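NAD-dependent epimerase/dehydratase (Methylobacillus flagellatus KT, PDB 3GPI) is of unknown function but belongs to the NAD-dependent epimerase/dehydratase family and probably binds a nicotinamide dinucleotide on its Rossmann fold. Local coordinates at residues R164-R167 against Q168-P172. Sequence-based numbering, arbitrary orientation. Where two conformers were deposited one is given.
Sequences RMIR and QAQTP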
ATOM      1  N   ARG A 164      -8.144 -11.332  -6.540  1.00 17.28           N
ATOM      2  CA  ARG A 164      -8.620 -12.444  -5.704  1.00 17.10           C
ATOM      3  C   ARG A 164     -10.103 -12.356  -5.322  1.00 16.26           C
ATOM      4  O   ARG A 164     -10.791 -13.370  -5.331  1.00 16.87           O
ATOM      5  CB  ARG A 164      -7.801 -12.671  -4.446  1.00 18.49           C
ATOM      6  CG  ARG A 164      -8.119 -14.011  -3.822  1.00 23.69           C
ATOM      7  CD  ARG A 164      -7.240 -14.340  -2.639  1.00 30.94           C
ATOM      8  NE  ARG A 164      -7.969 -15.203  -1.709  1.00 36.78           N
ATOM      9  CZ  ARG A 164      -8.005 -16.531  -1.766  1.00 39.41           C
ATOM     10  NH1 ARG A 164      -7.334 -17.185  -2.705  1.00 41.26           N
ATOM     11  NH2 ARG A 164      -8.700 -17.210  -0.855  1.00 41.23           N
ATOM     12  N   MET A 165     -10.619 -11.182  -4.965  1.00 15.36           N
ATOM     13  CA  MET A 165     -12.013 -11.087  -4.534  0.50 14.91           C
ATOM     14  C   MET A 165     -12.954 -11.410  -5.695  1.00 14.68           C
ATOM     15  O   MET A 165     -14.027 -12.006  -5.509  1.00 14.76           O
ATOM     16  CB  MET A 165     -12.346  -9.687  -3.982  0.50 15.57           C
ATOM     17  CG  MET A 165     -11.866  -9.388  -2.536  0.50 15.25           C
ATOM     18  SD  MET A 165     -12.387 -10.551  -1.226  0.50 17.11           S
ATOM     19  CE  MET A 165     -10.954 -11.599  -1.289  0.50 18.12           C
ATOM     20  N   ILE A 166     -12.566 -10.981  -6.895  1.00 15.03           N
ATOM     21  CA  ILE A 166     -13.365 -11.260  -8.107  1.00 14.82           C
ATOM     22  C   ILE A 166     -13.433 -12.757  -8.359  1.00 15.72           C
ATOM     23  O   ILE A 166     -14.530 -13.278  -8.659  1.00 14.28           O
ATOM     24  CB  ILE A 166     -12.821 -10.514  -9.348  1.00 14.91           C
ATOM     25  CG1 ILE A 166     -13.173  -9.036  -9.243  1.00 17.04           C
ATOM     26  CG2 ILE A 166     -13.373 -11.087 -10.688  1.00 16.73           C
ATOM     27  CD1 ILE A 166     -12.579  -8.180 -10.344  1.00 17.18           C
ATOM     28  N   ARG A 167     -12.302 -13.435  -8.209  1.00 14.83           N
ATOM     29  CA  ARG A 167     -12.290 -14.888  -8.421  1.00 15.15           C
ATOM     30  C   ARG A 167     -13.041 -15.586  -7.296  1.00 15.11           C
ATOM     31  O   ARG A 167     -13.871 -16.463  -7.590  1.00 16.67           O
ATOM     32  CB  ARG A 167     -10.855 -15.420  -8.557  1.00 16.70           C
ATOM     33  CG  ARG A 167     -10.166 -14.912  -9.837  1.00 19.09           C
ATOM     34  CD  ARG A 167      -8.791 -15.553 -10.003  1.00 20.01           C
ATOM     35  NE  ARG A 167      -7.939 -15.402  -8.813  1.00 21.47           N
ATOM     36  CZ  ARG A 167      -7.057 -14.423  -8.631  1.00 21.28           C
ATOM     37  NH1 ARG A 167      -6.872 -13.468  -9.535  1.00 21.62           N
ATOM     38  NH2 ARG A 167      -6.355 -14.396  -7.529  1.00 22.76           N
ATOM     39  N   GLN A 168     -12.813 -15.203  -6.041  1.00 15.59           N
ATOM     40  CA  GLN A 168     -13.472 -15.853  -4.930  1.00 15.94           C
ATOM     41  C   GLN A 168     -15.005 -15.685  -5.036  1.00 15.09           C
ATOM     42  O   GLN A 168     -15.771 -16.564  -4.631  1.00 14.51           O
ATOM     43  CB  GLN A 168     -13.022 -15.289  -3.602  1.00 17.08           C
ATOM     44  CG  GLN A 168     -13.602 -16.086  -2.401  1.00 22.02           C
ATOM     45  CD  GLN A 168     -13.003 -15.788  -1.037  1.00 30.04           C
ATOM     46  OE1 GLN A 168     -12.675 -14.643  -0.689  1.00 30.17           O
ATOM     47  NE2 GLN A 168     -12.919 -16.834  -0.228  1.00 31.68           N
ATOM     48  N   ALA A 169     -15.458 -14.555  -5.545  1.00 14.29           N
ATOM     49  CA  ALA A 169     -16.887 -14.295  -5.688  1.00 14.65           C
ATOM     50  C   ALA A 169     -17.555 -15.278  -6.650  1.00 15.10           C
ATOM     51  O   ALA A 169     -18.764 -15.447  -6.606  1.00 17.04           O
ATOM     52  CB  ALA A 169     -17.090 -12.863  -6.183  1.00 14.42           C
ATOM     53  N   GLN A 170     -16.749 -15.933  -7.483  1.00 15.04           N
ATOM     54  CA  GLN A 170     -17.268 -16.880  -8.483  1.00 16.39           C
ATOM     55  C   GLN A 170     -17.552 -18.237  -7.873  1.00 16.91           C
ATOM     56  O   GLN A 170     -18.181 -19.103  -8.521  1.00 18.06           O
ATOM     57  CB  GLN A 170     -16.258 -17.017  -9.632  1.00 15.72           C
ATOM     58  CG  GLN A 170     -16.154 -15.777 -10.528  1.00 17.89           C
ATOM     59  CD  GLN A 170     -15.098 -15.916 -11.580  1.00 23.09           C
ATOM     60  OE1 GLN A 170     -14.655 -17.028 -11.859  1.00 25.65           O
ATOM     61  NE2 GLN A 170     -14.684 -14.804 -12.171  1.00 20.87           N
ATOM     62  N   THR A 171     -17.083 -18.447  -6.658  1.00 16.95           N
ATOM     63  CA  THR A 171     -17.225 -19.737  -5.983  1.00 17.98           C
ATOM     64  C   THR A 171     -17.822 -19.620  -4.550  1.00 17.67           C
ATOM     65  O   THR A 171     -17.106 -19.758  -3.565  1.00 17.79           O
ATOM     66  CB  THR A 171     -15.881 -20.494  -5.962  1.00 17.97           C
ATOM     67  OG1 THR A 171     -14.906 -19.684  -5.283  1.00 19.79           O
ATOM     68  CG2 THR A 171     -15.423 -20.823  -7.391  1.00 18.94           C
ATOM     69  N   PRO A 172     -19.160 -19.423  -4.434  1.00 17.29           N
ATOM     70  CA  PRO A 172     -19.772 -19.191  -3.121  1.00 18.01           C
ATOM     71  C   PRO A 172     -19.606 -20.332  -2.121  1.00 19.18           C
ATOM     72  O   PRO A 172     -19.595 -20.077  -0.923  1.00 19.50           O
ATOM     73  CB  PRO A 172     -21.260 -18.948  -3.445  1.00 16.43           C
ATOM     74  CG  PRO A 172     -21.289 -18.555  -4.849  1.00 18.61           C
ATOM     75  CD  PRO A 172     -20.154 -19.304  -5.512  1.00 17.60           C
TER
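Q168 and A169 hydrogen-bond back to R164 and M165 where the short helix 164-168 leads into a type I beta turn, Q168 to T171, in the C-terminal half of this Rossmann-fold chain, in the link between strands 149-158 and 181-186. Two backbone bonds are alpha-helical, i to i+4: Q168 N gives one to R164 O (2.8 Å), and A169 N one to M165 O (2.9 Å, N-H...O angle 146°). The next tightens to i to i+3, Q170 N meeting R167 O at 2.9 Å. T171 N then closes the turn on Q168 O (3.1 Å), an acceptor that also takes a hydrogen bond from W175 NE1 and a weak one from T171 OG1.

Among side chains, M165 and Q168 run side by side in the same direction. The Q168 chain leaves on the side opposite its own N (chi1 -174°) and stays extended, which carries the amide to the bent thioether; in one of two M165 conformers, and so provisionally, M165 CE lies 3.5 Å from Q168 OE1. A169 CB rests against M165 O, at 3.3 Å. Helices 220-230 and 266-277 pack on this segment, L223 and L227 with Y270 on M165, Y270, L274 and M277 on buried I166, and L227 on A169.

Q231 joins helix to turn through both ends of its amide, donating from NE2 to I166 O and accepting from Q170 NE2. Shortening Q170 to an alanine is likely to leave Q231 OE1 without this donor and to strip the I166 carbonyl of the chain that lies along it. That chain is the extended glutamine, with Q170 CG 3.5 Å from I166 O.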